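Local coordinates for non-toxic crystal protein (Bacillus thuringiensis, PDB 2D42) that is a non-toxic protein of parasporal inclusions that closely resembles beta-pore-forming toxins in structure, although its own role is not settled, at residues Q136-S141 with G154-E159; V112-R117 with G233-I238. All coordinates share one frame; numbering follows the deposited sequence.

Contact 1: residues Q136-S141 with G154-E159; sequences QDFRDS and GVYTLE
Tyr-156 reaches across to Asp-140 with its phenol oxygen, while Leu-158 next along the same face lays a methyl over the ring of Phe-138. The tyrosine ring leaves its strand with CG anti to the backbone N (chi1 -166°). Its OH donates to Asp-140 OD2, which sits at the ring edge in the ring plane. The modelled separation of Tyr-156 OH and Asp-140 OD2, 2.4 Å, is very short and its exact value is doubtful. The two side chains meet at about a right angle, and the carboxylate plane is turned 66° from the ring. OD2 also bonds Thr-236 OG1 on the strand 219-244, so two hydroxyls grip one carboxylate oxygen. The phenol oxygen touches Phe-138 as well, with Phe-138 CB 3.3 Å from Tyr-156 OH. Beyond CB, the phenylalanine ring turns a face to Leu-158. Leu-158 CD1 stands 3.8 Å from the ring centroid in a CH-pi contact, displaced toward the rim, where Phe-138 CZ is 3.5 Å from Leu-158 CD1. The second methyl, Leu-158 CD2, comes closest to Phe-138 CE2. The segment axes come no closer than 9.6 Å and run at 144°, roughly antiparallel but too far apart to pair. Such face-to-face packing of strands from a curled sheet is consistent with the sandwich-like beta architecture of the aerolysin-type fold.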
# COMPACT_ATOMS: atom_id res chain seq x y z
N GLN A 136 5.47 0.96 -15.97
CA GLN A 136 4.68 0.14 -16.87
C GLN A 136 5.34 0.23 -18.23
O GLN A 136 5.68 1.32 -18.68
CB GLN A 136 3.25 0.66 -16.93
CG GLN A 136 2.47 0.46 -15.63
CD GLN A 136 1.07 1.04 -15.69
OE1 GLN A 136 0.88 2.25 -15.53
NE2 GLN A 136 0.08 0.18 -15.93
N ASP A 137 5.54 -0.91 -18.89
CA ASP A 137 6.16 -0.93 -20.21
C ASP A 137 5.10 -1.08 -21.30
O ASP A 137 4.73 -2.19 -21.67
CB ASP A 137 7.16 -2.08 -20.32
CG ASP A 137 8.31 -1.97 -19.34
OD1 ASP A 137 9.07 -0.99 -19.40
OD2 ASP A 137 8.46 -2.87 -18.49
N PHE A 138 4.64 0.04 -21.84
CA PHE A 138 3.62 0.00 -22.88
C PHE A 138 4.25 -0.21 -24.25
O PHE A 138 5.09 0.57 -24.69
CB PHE A 138 2.80 1.29 -22.86
CG PHE A 138 2.04 1.50 -21.58
CD1 PHE A 138 0.97 0.68 -21.25
CD2 PHE A 138 2.43 2.50 -20.68
CE1 PHE A 138 0.29 0.85 -20.04
CE2 PHE A 138 1.75 2.68 -19.48
CZ PHE A 138 0.68 1.85 -19.16
N ARG A 139 3.84 -1.29 -24.91
CA ARG A 139 4.33 -1.63 -26.23
C ARG A 139 3.13 -1.88 -27.12
O ARG A 139 2.25 -2.68 -26.78
CB ARG A 139 5.20 -2.91 -26.18
CG ARG A 139 6.43 -2.83 -25.28
CD ARG A 139 7.34 -4.05 -25.51
NE ARG A 139 8.49 -4.09 -24.61
CZ ARG A 139 8.42 -4.40 -23.32
NH1 ARG A 139 9.52 -4.41 -22.57
NH2 ARG A 139 7.25 -4.70 -22.77
N ASP A 140 3.08 -1.19 -28.25
CA ASP A 140 1.98 -1.34 -29.20
C ASP A 140 2.46 -1.03 -30.60
O ASP A 140 3.46 -0.33 -30.79
CB ASP A 140 0.82 -0.41 -28.84
CG ASP A 140 0.09 -0.84 -27.58
OD1 ASP A 140 -0.63 -1.85 -27.63
OD2 ASP A 140 0.26 -0.18 -26.54
N SER A 141 1.76 -1.55 -31.59
CA SER A 141 2.11 -1.30 -32.97
C SER A 141 0.84 -1.09 -33.76
O SER A 141 -0.24 -1.45 -33.31
CB SER A 141 2.91 -2.47 -33.56
OG SER A 141 2.07 -3.59 -33.76
N GLY A 154 1.02 8.92 -36.67
CA GLY A 154 0.58 8.04 -35.61
C GLY A 154 0.87 8.63 -34.24
O GLY A 154 2.02 8.93 -33.92
N VAL A 155 -0.17 8.79 -33.43
CA VAL A 155 -0.06 9.34 -32.09
C VAL A 155 -0.37 8.24 -31.08
O VAL A 155 -1.43 7.61 -31.15
CB VAL A 155 -1.06 10.52 -31.88
CG1 VAL A 155 -1.04 10.98 -30.44
CG2 VAL A 155 -0.69 11.68 -32.81
N TYR A 156 0.57 8.00 -30.17
CA TYR A 156 0.46 6.98 -29.13
C TYR A 156 -0.02 7.67 -27.85
O TYR A 156 0.66 8.54 -27.31
CB TYR A 156 1.84 6.34 -28.90
CG TYR A 156 1.85 5.05 -28.10
CD1 TYR A 156 0.80 4.13 -28.20
CD2 TYR A 156 2.93 4.73 -27.28
CE1 TYR A 156 0.84 2.91 -27.50
CE2 TYR A 156 2.98 3.52 -26.59
CZ TYR A 156 1.94 2.61 -26.71
OH TYR A 156 2.03 1.39 -26.06
N THR A 157 -1.21 7.28 -27.40
CA THR A 157 -1.83 7.87 -26.22
C THR A 157 -2.03 6.90 -25.07
O THR A 157 -2.42 5.74 -25.27
CB THR A 157 -3.21 8.46 -26.58
OG1 THR A 157 -3.04 9.50 -27.54
CG2 THR A 157 -3.91 9.02 -25.35
N LEU A 158 -1.77 7.39 -23.86
CA LEU A 158 -1.96 6.59 -22.66
C LEU A 158 -3.11 7.17 -21.86
O LEU A 158 -3.17 8.38 -21.61
CB LEU A 158 -0.72 6.59 -21.78
CG LEU A 158 -0.92 5.99 -20.38
CD1 LEU A 158 -1.20 4.49 -20.49
CD2 LEU A 158 0.30 6.22 -19.51
N GLU A 159 -4.04 6.31 -21.48
CA GLU A 159 -5.16 6.74 -20.66
C GLU A 159 -4.70 6.47 -19.23
O GLU A 159 -4.53 5.32 -18.82
CB GLU A 159 -6.40 5.91 -20.98
CG GLU A 159 -7.63 6.36 -20.27
CD GLU A 159 -8.86 5.69 -20.84
OE1 GLU A 159 -9.19 4.57 -20.40
OE2 GLU A 159 -9.49 6.29 -21.74

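Contact 2: residues V112-R117 with G233-I238; sequences VGLSGR and GLQTFI
Leu-234 and Gln-235 meet the start of the strand 114-122, just past the hairpin turn from 101-109, where Gly-113 and Leu-114 both face Phe-109 in a G1 beta bulge. The tight part is Leu-114 against Gln-235. Methyl CD2 of Leu-114 lies across the glutamine chain at about a right angle, 3.6 Å from Gln-235 CB and 3.3 Å from Gln-235 NE2. With Gln-235 CG between backbone N and carbonyl carbon (chi1 72°) and the chain extended, the methyl meets CB, CG and amide carbon CD in succession. The amide is held from elsewhere, since NE2 bonds Glu-159 OE1. Leu-234 makes a looser fit with its two methyls. Leu-234 CD1 meets Val-112 CG2 at 3.9 Å, the two side chains slanting past each other, and Leu-234 CD2 lies 4.0 Å from Gly-116 CA, resting on bare backbone. Strands 114-117 and 233-238 run at 125° and share no direct hydrogen bond, and the contact as a whole lies at the surface. Toward solvent, Ser-115 points its side chain away from the other strand, and the polar link is made by water. One water donates to both carbonyls, 2.8 Å from Ser-115 O and 2.7 Å from Leu-234 O.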
# COMPACT_ATOMS: atom_id res chain seq x y z
N VAL A 112 -14.17 5.05 -17.51
CA VAL A 112 -13.74 4.46 -18.76
C VAL A 112 -14.11 2.99 -18.84
O VAL A 112 -13.84 2.32 -19.84
CB VAL A 112 -12.21 4.63 -18.98
CG1 VAL A 112 -11.89 6.12 -19.19
CG2 VAL A 112 -11.44 4.08 -17.78
N GLY A 113 -14.75 2.49 -17.78
CA GLY A 113 -15.17 1.10 -17.75
C GLY A 113 -14.02 0.11 -17.84
O GLY A 113 -14.14 -0.93 -18.48
N LEU A 114 -12.91 0.41 -17.18
CA LEU A 114 -11.75 -0.47 -17.22
C LEU A 114 -11.16 -0.70 -15.84
O LEU A 114 -11.06 0.22 -15.03
CB LEU A 114 -10.69 0.14 -18.13
CG LEU A 114 -9.94 -0.76 -19.12
CD1 LEU A 114 -10.92 -1.55 -19.96
CD2 LEU A 114 -9.07 0.11 -19.99
N SER A 115 -10.77 -1.94 -15.55
CA SER A 115 -10.15 -2.23 -14.27
C SER A 115 -8.66 -1.98 -14.40
O SER A 115 -8.11 -2.05 -15.50
CB SER A 115 -10.40 -3.69 -13.85
OG SER A 115 -11.75 -3.86 -13.48
N GLY A 116 -8.04 -1.65 -13.28
CA GLY A 116 -6.61 -1.42 -13.22
C GLY A 116 -6.10 -1.96 -11.88
O GLY A 116 -6.64 -1.62 -10.83
N ARG A 117 -5.08 -2.81 -11.90
CA ARG A 117 -4.55 -3.35 -10.64
C ARG A 117 -3.42 -2.43 -10.19
O ARG A 117 -2.44 -2.27 -10.89
CB ARG A 117 -3.98 -4.76 -10.85
CG ARG A 117 -3.69 -5.51 -9.55
CD ARG A 117 -3.00 -6.87 -9.79
NE ARG A 117 -1.55 -6.72 -9.81
CZ ARG A 117 -0.76 -7.08 -10.82
NH1 ARG A 117 -1.26 -7.63 -11.92
NH2 ARG A 117 0.55 -6.88 -10.72
N GLY A 233 -1.47 3.75 -15.52
CA GLY A 233 -1.81 3.67 -16.93
C GLY A 233 -2.85 2.57 -17.05
O GLY A 233 -2.62 1.46 -16.55
N LEU A 234 -3.97 2.87 -17.70
CA LEU A 234 -5.06 1.91 -17.85
C LEU A 234 -5.08 1.18 -19.19
O LEU A 234 -5.32 -0.03 -19.24
CB LEU A 234 -6.41 2.63 -17.64
CG LEU A 234 -6.58 3.24 -16.23
CD1 LEU A 234 -7.89 4.02 -16.15
CD2 LEU A 234 -6.54 2.11 -15.20
N GLN A 235 -4.86 1.92 -20.26
CA GLN A 235 -4.83 1.35 -21.61
C GLN A 235 -4.19 2.35 -22.56
O GLN A 235 -4.02 3.52 -22.21
CB GLN A 235 -6.24 1.02 -22.10
CG GLN A 235 -7.08 2.24 -22.45
CD GLN A 235 -8.45 1.87 -22.98
OE1 GLN A 235 -8.58 1.11 -23.94
NE2 GLN A 235 -9.49 2.42 -22.35
N THR A 236 -3.86 1.90 -23.76
CA THR A 236 -3.24 2.77 -24.74
C THR A 236 -4.02 2.79 -26.04
O THR A 236 -4.80 1.88 -26.33
CB THR A 236 -1.82 2.32 -25.06
OG1 THR A 236 -1.84 0.96 -25.52
CG2 THR A 236 -0.93 2.42 -23.83
N PHE A 237 -3.82 3.85 -26.82
CA PHE A 237 -4.48 3.99 -28.10
C PHE A 237 -3.49 4.50 -29.13
O PHE A 237 -2.62 5.32 -28.81
CB PHE A 237 -5.62 5.02 -28.05
CG PHE A 237 -6.67 4.76 -27.00
CD1 PHE A 237 -6.58 5.35 -25.75
CD2 PHE A 237 -7.77 3.95 -27.28
CE1 PHE A 237 -7.58 5.16 -24.79
CE2 PHE A 237 -8.78 3.74 -26.34
CZ PHE A 237 -8.68 4.35 -25.09
N ILE A 238 -3.60 4.02 -30.35
CA ILE A 238 -2.77 4.53 -31.42
C ILE A 238 -3.76 5.08 -32.43
O ILE A 238 -4.60 4.36 -32.94
CB ILE A 238 -1.91 3.45 -32.11
CG1 ILE A 238 -0.84 2.93 -31.15
CG2 ILE A 238 -1.26 4.05 -33.36
CD1 ILE A 238 0.07 1.84 -31.73
O HOH W 1 -6.00 -1.71 -17.24

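How the contacts relate
From the N terminus, residues 112-117 come first, at the start of the strand 114-122; the chain then runs into the strand 129-146, which carries 136-141. It turns back into the strand 150-185, where 154-159 lies, so contact 1 closes a short loop of 12 residues, mostly strand. Only 116 residues on from 112-117 does 233-238 arrive and close contact 2, with contact 1 nested inside that loop. Contact 2 ties the small three-stranded sheet to the large one. The two contacts, 11 Å apart between centres, touch in several places, among them where 154-159 and 233-238 run as neighbouring antiparallel strands: Glu-159 O lies 2.8 Å from Leu-234 N, probably hydrogen-bonded.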